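Local atomic coordinates of surface protein SPB1 (Streptococcus agalactiae, PDB entry 4UZG), a protein that forms the backbone of the type 2b pilus of group B streptococcus, probably as covalently linked subunits assembled by a sortase. Residues T10-D15 against T229-G234; L131-K136 against D203-E208. All coordinates share one frame; numbering follows the deposited sequence.

Interaction 1: T10-D15 against T229-G234. With EDO (1,2-ethanediol), chain C.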
ATOM      1  N   THR A  10      -1.029  -0.387   6.553  1.00  6.64           N
ATOM      2  CA  THR A  10      -1.307   0.791   5.730  1.00  6.34           C
ATOM      3  C   THR A  10      -0.000   1.401   5.289  1.00  5.74           C
ATOM      4  O   THR A  10       1.068   1.123   5.855  1.00  6.43           O
ATOM      5  CB  THR A  10      -2.133   1.864   6.477  1.00  6.81           C
ATOM      6  OG1 THR A  10      -1.369   2.364   7.567  1.00  7.65           O
ATOM      7  CG2 THR A  10      -3.447   1.341   6.978  1.00  9.60           C
ATOM      8  N   TYR A  11      -0.098   2.275   4.295  1.00  5.67           N
ATOM      9  CA  TYR A  11       1.036   2.944   3.681  1.00  5.51           C
ATOM     10  C   TYR A  11       0.677   4.382   3.371  1.00  5.46           C
ATOM     11  O   TYR A  11      -0.492   4.722   3.238  1.00  6.47           O
ATOM     12  CB  TYR A  11       1.397   2.267   2.349  1.00  6.73           C
ATOM     13  CG  TYR A  11       1.833   0.835   2.484  1.00  5.97           C
ATOM     14  CD1 TYR A  11       3.159   0.510   2.711  1.00  6.18           C
ATOM     15  CD2 TYR A  11       0.921  -0.203   2.387  1.00  6.75           C
ATOM     16  CE1 TYR A  11       3.557  -0.818   2.849  1.00  6.68           C
ATOM     17  CE2 TYR A  11       1.310  -1.531   2.515  1.00  7.17           C
ATOM     18  CZ  TYR A  11       2.619  -1.833   2.753  1.00  6.69           C
ATOM     19  OH  TYR A  11       2.954  -3.161   2.874  1.00  7.54           O
ATOM     20  N   SER A  12       1.689   5.214   3.209  1.00  5.29           N
ATOM     21  CA  SER A  12       1.539   6.503   2.540  1.00  5.29           C
ATOM     22  C   SER A  12       1.895   6.350   1.069  1.00  5.19           C
ATOM     23  O   SER A  12       2.749   5.546   0.688  1.00  5.45           O
ATOM     24  CB  SER A  12       2.445   7.577   3.142  1.00  5.30           C
ATOM     25  OG  SER A  12       1.982   7.969   4.416  1.00  6.15           O
ATOM     26  N   VAL A  13       1.237   7.155   0.229  1.00  5.22           N
ATOM     27  CA  VAL A  13       1.598   7.258  -1.174  1.00  5.11           C
ATOM     28  C   VAL A  13       3.099   7.519  -1.295  1.00  4.76           C
ATOM     29  O   VAL A  13       3.662   8.347  -0.576  1.00  5.35           O
ATOM     30  CB  VAL A  13       0.723   8.326  -1.851  1.00  5.92           C
ATOM     31  CG1 VAL A  13       1.278   8.724  -3.209  1.00  6.27           C
ATOM     32  CG2 VAL A  13      -0.711   7.811  -1.980  1.00  6.01           C
ATOM     33  N   GLY A  14       3.743   6.769  -2.177  1.00  4.87           N
ATOM     34  CA  GLY A  14       5.180   6.797  -2.376  1.00  5.48           C
ATOM     35  C   GLY A  14       5.957   5.729  -1.621  1.00  5.27           C
ATOM     36  O   GLY A  14       7.138   5.507  -1.919  1.00  5.87           O
ATOM     37  N   ASP A  15       5.311   5.071  -0.665  1.00  5.10           N
ATOM     38  CA  ASP A  15       5.988   4.040   0.120  1.00  6.05           C
ATOM     39  C   ASP A  15       6.259   2.789  -0.733  1.00  4.99           C
ATOM     40  O   ASP A  15       5.538   2.454  -1.674  1.00  5.85           O
ATOM     41  CB  ASP A  15       5.153   3.590   1.318  1.00  5.60           C
ATOM     42  CG  ASP A  15       5.103   4.569   2.476  1.00  6.11           C
ATOM     43  OD1 ASP A  15       5.761   5.626   2.448  1.00  6.80           O
ATOM     44  OD2 ASP A  15       4.374   4.223   3.438  1.00  6.95           O
ATOM     45  N   THR A 229      -5.236  13.039   0.905  1.00  5.98           N
ATOM     46  CA  THR A 229      -5.481  11.626   0.620  1.00  5.46           C
ATOM     47  C   THR A 229      -4.171  10.908   0.410  1.00  5.44           C
ATOM     48  O   THR A 229      -3.353  11.328  -0.402  1.00  6.65           O
ATOM     49  CB  THR A 229      -6.341  11.495  -0.647  1.00  6.84           C
ATOM     50  OG1 THR A 229      -7.519  12.284  -0.492  1.00  7.89           O
ATOM     51  CG2 THR A 229      -6.694  10.039  -0.932  1.00  7.66           C
ATOM     52  N   GLY A 230      -3.991   9.791   1.107  1.00  5.65           N
ATOM     53  CA  GLY A 230      -2.846   8.936   0.861  1.00  5.86           C
ATOM     54  C   GLY A 230      -1.836   8.819   1.991  1.00  5.76           C
ATOM     55  O   GLY A 230      -0.635   8.761   1.728  1.00  6.32           O
ATOM     56  N   LEU A 231      -2.312   8.752   3.229  1.00  5.59           N
ATOM     57  CA  LEU A 231      -1.457   8.751   4.411  1.00  5.37           C
ATOM     58  C   LEU A 231      -1.561   7.414   5.162  1.00  6.10           C
ATOM     59  O   LEU A 231      -2.626   6.839   5.343  1.00  6.50           O
ATOM     60  CB  LEU A 231      -1.898   9.851   5.384  1.00  6.08           C
ATOM     61  CG  LEU A 231      -1.714  11.276   4.877  1.00  6.96           C
ATOM     62  CD1 LEU A 231      -2.462  12.235   5.770  1.00  8.81           C
ATOM     63  CD2 LEU A 231      -0.252  11.629   4.811  1.00  9.90           C
ATOM     64  N   LYS A 232      -0.424   6.997   5.689  1.00  5.91           N
ATOM     65  CA  LYS A 232      -0.304   5.869   6.577  1.00  6.70           C
ATOM     66  C   LYS A 232      -1.056   6.140   7.880  1.00  6.47           C
ATOM     67  O   LYS A 232      -1.167   7.290   8.326  1.00  6.85           O
ATOM     68  CB  LYS A 232       1.210   5.658   6.853  1.00  7.52           C
ATOM     69  CG  LYS A 232       1.558   4.360   7.557  1.00  7.41           C
ATOM     70  CD  LYS A 232       3.075   4.218   7.678  1.00  8.39           C
ATOM     71  CE  LYS A 232       3.526   2.919   8.318  1.00  8.93           C
ATOM     72  NZ  LYS A 232       3.322   1.751   7.397  1.00  9.22           N
ATOM     73  N   GLU A 233      -1.527   5.101   8.547  1.00  6.60           N
ATOM     74  CA  GLU A 233      -2.084   5.255   9.878  1.00  6.77           C
ATOM     75  C   GLU A 233      -1.070   5.932  10.794  1.00  6.77           C
ATOM     76  O   GLU A 233       0.145   5.785  10.622  1.00  8.14           O
ATOM     77  CB  GLU A 233      -2.468   3.899  10.453  1.00  9.21           C
ATOM     78  CG  GLU A 233      -1.275   3.059  10.789  1.00 11.99           C
ATOM     79  CD  GLU A 233      -1.632   1.595  10.921  1.00 14.58           C
ATOM     80  OE1 GLU A 233      -1.575   0.884   9.897  1.00 16.35           O
ATOM     81  OE2 GLU A 233      -1.968   1.172  12.045  1.00 16.16           O
ATOM     82  N   GLY A 234      -1.579   6.631  11.799  1.00  6.44           N
ATOM     83  CA  GLY A 234      -0.730   7.288  12.775  1.00  7.49           C
ATOM     84  C   GLY A 234      -1.407   8.505  13.355  1.00  6.02           C
ATOM     85  O   GLY A 234      -2.592   8.737  13.174  1.00  7.13           O
TER
HETATM   86  C1  EDO C1472      -5.249  15.425  -1.924  1.00 15.33           C
HETATM   87  O1  EDO C1472      -4.246  14.700  -1.223  1.00 12.02           O
HETATM   88  C2  EDO C1472      -5.086  15.239  -3.423  1.00 17.37           C
HETATM   89  O2  EDO C1472      -5.353  13.871  -3.749  1.00 16.96           O
HETATM   90  O   HOH W   1       0.900   0.555   9.140  1.00 14.18           O
HETATM   91  O   HOH W   2       5.124   2.380   5.271  1.00  9.63           O
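Thr10 and Glu233 meet with their side chains crossing at about a right angle, and the Thr10 hydroxyl is used twice: Thr10 OG1 accepts an almost straight bond from Glu233 N (2.9 Å, 172° at the hydrogen) and donates to Glu233 OE1 at 2.8 Å, on the anti lone pair of the carboxylate. Glu233 CG, set between its own backbone N and carbonyl carbon, lies 3.3 Å from Thr10 OG1, and the extended remainder of the chain carries OE1 to the hydroxyl. Lys232 NZ binds Thr10 O at 2.8 Å, tilted 24° from the carbonyl plane; the bend at chi4 (72°) puts the ammonium there, while Lys232 CG packs on Thr10 OG1. Further along, Ser12 OG accepts from Lys232 N at 2.9 Å, and Val13 N donates to Gly230 O. Val13 CG2 lies 3.7 Å from Gly230 CA, against a residue without a side chain. Gly230 and Leu231 form a G1 beta bulge opposite Gly169, at the end of strand 225-231 in the prealbumin-like domain; the loop between strands 4-6 and 16-26 lies beside this strand end. Its own shape comes from a type II turn, Ser12 to Asp15, in which Asp15 OD2 accepts from Ser12 N, the donor lying well above the carboxylate plane. Two waters extend the network: one accepts from Lys232 NZ and donates to Glu233 OE1, the other accepts from Lys232 NZ and donates to Asp15 OD2. Gln8 OE1 is a further partner of Lys232 NZ, and Tyr11, whose CB points away from 229-234, hydrogen-bonds through OH to Asp7.

Interaction 2: L131-K136 against D203-E208. With CA (calcium ion), chain E.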
ATOM      1  N   LEU A 131       3.508   2.503  -3.903  1.00  5.33           N
ATOM      2  CA  LEU A 131       2.153   3.022  -3.890  1.00  4.86           C
ATOM      3  C   LEU A 131       2.107   4.370  -4.601  1.00  5.55           C
ATOM      4  O   LEU A 131       2.961   5.231  -4.337  1.00  5.73           O
ATOM      5  CB  LEU A 131       1.664   3.152  -2.441  1.00  5.62           C
ATOM      6  CG  LEU A 131       0.191   3.514  -2.238  1.00  5.77           C
ATOM      7  CD1 LEU A 131      -0.714   2.424  -2.782  1.00  7.56           C
ATOM      8  CD2 LEU A 131      -0.098   3.759  -0.778  1.00  6.65           C
ATOM      9  N   LYS A 132       1.109   4.584  -5.453  1.00  5.64           N
ATOM     10  CA  LYS A 132       1.008   5.801  -6.235  1.00  6.09           C
ATOM     11  C   LYS A 132      -0.328   6.492  -5.996  1.00  5.91           C
ATOM     12  O   LYS A 132      -1.183   5.998  -5.262  1.00  6.84           O
ATOM     13  CB  LYS A 132       1.197   5.474  -7.731  1.00  7.00           C
ATOM     14  CG  LYS A 132       2.520   4.826  -8.083  1.00  7.13           C
ATOM     15  CD  LYS A 132       3.713   5.763  -7.914  1.00  7.04           C
ATOM     16  CE  LYS A 132       5.010   5.075  -8.338  1.00  8.31           C
ATOM     17  NZ  LYS A 132       6.191   5.951  -8.255  1.00  8.52           N
ATOM     18  N   SER A 133      -0.522   7.652  -6.622  1.00  6.14           N
ATOM     19  CA  SER A 133      -1.623   8.529  -6.261  1.00  7.52           C
ATOM     20  C   SER A 133      -3.016   8.017  -6.586  1.00  7.53           C
ATOM     21  O   SER A 133      -3.996   8.537  -6.057  1.00  8.40           O
ATOM     22  CB  SER A 133      -1.442   9.891  -6.915  1.00  8.83           C
ATOM     23  OG  SER A 133      -1.678   9.773  -8.294  1.00  9.43           O
ATOM     24  N   GLY A 134      -3.128   7.029  -7.482  1.00  6.89           N
ATOM     25  CA  GLY A 134      -4.423   6.499  -7.837  1.00  7.30           C
ATOM     26  C   GLY A 134      -5.056   5.583  -6.810  1.00  7.52           C
ATOM     27  O   GLY A 134      -6.210   5.218  -6.942  1.00  8.60           O
ATOM     28  N   ALA A 135      -4.297   5.181  -5.797  1.00  7.41           N
ATOM     29  CA  ALA A 135      -4.841   4.304  -4.779  1.00  8.04           C
ATOM     30  C   ALA A 135      -6.029   4.965  -4.090  1.00  7.86           C
ATOM     31  O   ALA A 135      -6.042   6.176  -3.848  1.00  8.24           O
ATOM     32  CB  ALA A 135      -3.780   3.996  -3.763  1.00  9.00           C
ATOM     33  N   LYS A 136      -7.036   4.171  -3.778  1.00  8.03           N
ATOM     34  CA  LYS A 136      -8.192   4.670  -3.059  1.00  8.40           C
ATOM     35  C   LYS A 136      -7.999   4.468  -1.576  1.00  7.94           C
ATOM     36  O   LYS A 136      -7.520   3.423  -1.147  1.00  8.16           O
ATOM     37  CB  LYS A 136      -9.442   3.920  -3.505  1.00 11.60           C
ATOM     38  CG  LYS A 136      -9.687   3.956  -4.979  1.00 17.42           C
ATOM     39  CD  LYS A 136     -10.090   5.311  -5.442  1.00 22.66           C
ATOM     40  CE  LYS A 136     -10.721   5.216  -6.828  1.00 26.24           C
ATOM     41  NZ  LYS A 136     -10.846   6.545  -7.476  1.00 27.66           N
ATOM     42  N   ASP A 203       5.149  16.252  -4.939  1.00  7.86           N
ATOM     43  CA  ASP A 203       5.140  15.114  -5.861  1.00  7.13           C
ATOM     44  C   ASP A 203       3.856  14.366  -5.540  1.00  6.53           C
ATOM     45  O   ASP A 203       3.720  13.763  -4.462  1.00  6.80           O
ATOM     46  CB  ASP A 203       6.351  14.212  -5.643  1.00  7.80           C
ATOM     47  CG  ASP A 203       6.391  13.027  -6.583  1.00  7.87           C
ATOM     48  OD1 ASP A 203       5.371  12.699  -7.219  1.00  8.11           O
ATOM     49  OD2 ASP A 203       7.472  12.396  -6.664  1.00  8.98           O
ATOM     50  N   THR A 204       2.888  14.420  -6.450  1.00  7.08           N
ATOM     51  CA  THR A 204       1.590  13.820  -6.184  1.00  7.32           C
ATOM     52  C   THR A 204       1.674  12.302  -5.952  1.00  6.57           C
ATOM     53  O   THR A 204       0.739  11.717  -5.388  1.00  6.85           O
ATOM     54  CB  THR A 204       0.583  14.112  -7.292  1.00  8.32           C
ATOM     55  OG1 THR A 204       1.098  13.625  -8.537  1.00  9.03           O
ATOM     56  CG2 THR A 204       0.309  15.610  -7.391  1.00 10.36           C
ATOM     57  N   ASN A 205       2.774  11.678  -6.381  1.00  5.85           N
ATOM     58  CA  ASN A 205       3.002  10.250  -6.164  1.00  6.13           C
ATOM     59  C   ASN A 205       3.927   9.944  -4.992  1.00  5.76           C
ATOM     60  O   ASN A 205       4.310   8.779  -4.842  1.00  6.08           O
ATOM     61  CB  ASN A 205       3.539   9.604  -7.433  1.00  6.30           C
ATOM     62  CG  ASN A 205       2.520   9.613  -8.537  1.00  7.00           C
ATOM     63  OD1 ASN A 205       1.426   9.046  -8.385  1.00  7.73           O
ATOM     64  ND2 ASN A 205       2.857  10.275  -9.658  1.00  8.47           N
ATOM     65  N   ASN A 206       4.262  10.924  -4.146  1.00  5.65           N
ATOM     66  CA  ASN A 206       5.186  10.634  -3.072  1.00  5.32           C
ATOM     67  C   ASN A 206       5.058  11.589  -1.896  1.00  5.56           C
ATOM     68  O   ASN A 206       5.560  12.714  -1.935  1.00  6.69           O
ATOM     69  CB  ASN A 206       6.631  10.635  -3.580  1.00  6.47           C
ATOM     70  CG  ASN A 206       7.599  10.231  -2.505  1.00  6.57           C
ATOM     71  OD1 ASN A 206       7.250   9.517  -1.564  1.00  6.76           O
ATOM     72  ND2 ASN A 206       8.829  10.651  -2.648  1.00  8.34           N
ATOM     73  N   VAL A 207       4.400  11.143  -0.821  1.00  5.04           N
ATOM     74  CA  VAL A 207       4.425  11.826   0.462  1.00  5.52           C
ATOM     75  C   VAL A 207       5.847  11.915   0.966  1.00  5.03           C
ATOM     76  O   VAL A 207       6.545  10.892   0.995  1.00  5.81           O
ATOM     77  CB  VAL A 207       3.572  11.025   1.476  1.00  5.18           C
ATOM     78  CG1 VAL A 207       3.849  11.401   2.926  1.00  5.75           C
ATOM     79  CG2 VAL A 207       2.082  11.138   1.153  1.00  5.74           C
ATOM     80  N   GLU A 208       6.272  13.100   1.405  1.00  5.07           N
ATOM     81  CA  GLU A 208       7.569  13.274   2.027  1.00  5.46           C
ATOM     82  C   GLU A 208       7.407  14.074   3.313  1.00  4.83           C
ATOM     83  O   GLU A 208       6.456  14.860   3.466  1.00  5.77           O
ATOM     84  CB  GLU A 208       8.524  13.995   1.082  1.00  6.12           C
ATOM     85  CG  GLU A 208       9.057  13.085  -0.042  1.00  7.17           C
ATOM     86  CD  GLU A 208      10.018  12.011   0.502  1.00  8.00           C
ATOM     87  OE1 GLU A 208      11.046  12.377   1.151  1.00 10.30           O
ATOM     88  OE2 GLU A 208       9.720  10.820   0.410  1.00  8.06           O
TER
HETATM   89 CA    CA E1474       8.026   9.113   0.675  0.92  8.33          CA
HETATM   90  O   HOH W   3       6.514   7.624  -5.941  1.00  7.20           O
HETATM   91  O   HOH W   4      -0.536  11.797  -9.733  1.00 10.57           O
HETATM   92  O   HOH W   5       9.719   8.086  -0.698  1.00 18.05           O
HETATM   93  O   HOH W   6       8.598   9.490   2.941  1.00  7.52           O
HETATM   94  O   HOH W   7       8.607   6.854   1.633  1.00 17.83           O
HETATM   95  O   HOH W   8       6.031   7.873   0.846  1.00  7.29           O
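Two type I turns, Lys132 to Ala135 and Asp203 to Asn206, come together, Lys132 and Asn205 having the nearest CA atoms, 4.9 Å apart. The direct link is a bond from Ser133 N to Asn205 OD1 at 3.0 Å, lying in the amide plane of the side chain and fairly straight (159° at the hydrogen). Asn205 CG stands beside its own backbone N, anti to the carbonyl carbon (chi1 -66°), and OD1 reaches across to the other turn. Ser133 CB rests 3.2 Å from Thr204 O. The Lys132 chain, bent at chi2, crosses the Asn205 side chain at about a right angle, its CD 3.9 Å from Asn205 CB. Water completes the contact at two places: one accepts from Lys132 NZ and donates to Asn205 O, another joins Ser133 OG to Thr204 OG1. The Asn205 turn is itself braced by an Asx turn, Asp203 OD1 accepting from Asn205 N at 2.9 Å. From the last residue of this turn onward, the chain binds calcium through Asn206 OD1 (2.4 Å), Val207 O (2.3 Å) and Glu208 OE2 (2.4 Å), with four waters filling the remaining positions of a seven-coordinate site; the ion probably steadies the loop that carries Asn205. The contact lies at the surface, where two domains of the pilin face each other. Lys132 and Gly134 make backbone bonds to Val49 and Ser48, just ahead of strand 50-62, and the segments themselves join the end of strand 121-131 to the loop between strands 198-200 and 208-210.

Overall arrangement
From the N terminus, the chain leaves strand 4-6 and passes through 10-15 before entering strand 16-26; interaction 1 closes a long loop when this segment meets 229-234, at the end of strand 225-231. Interaction 2 closes a shorter loop, from 131-136 to 203-208, nested inside the first and starting after strand 121-131 of the ten-stranded sheet. The two are about 8 Å apart, centre to centre, and they touch: Gly14 N approaches Leu131 O at 2.8 Å and Val13 O approaches Val207 N at 2.9 Å, both probable hydrogen bonds. The turn at 12-15 thus touches both segments of interaction 2, and together the contacts tie the ten-stranded sheet to the prealbumin-like domain beside a calcium site.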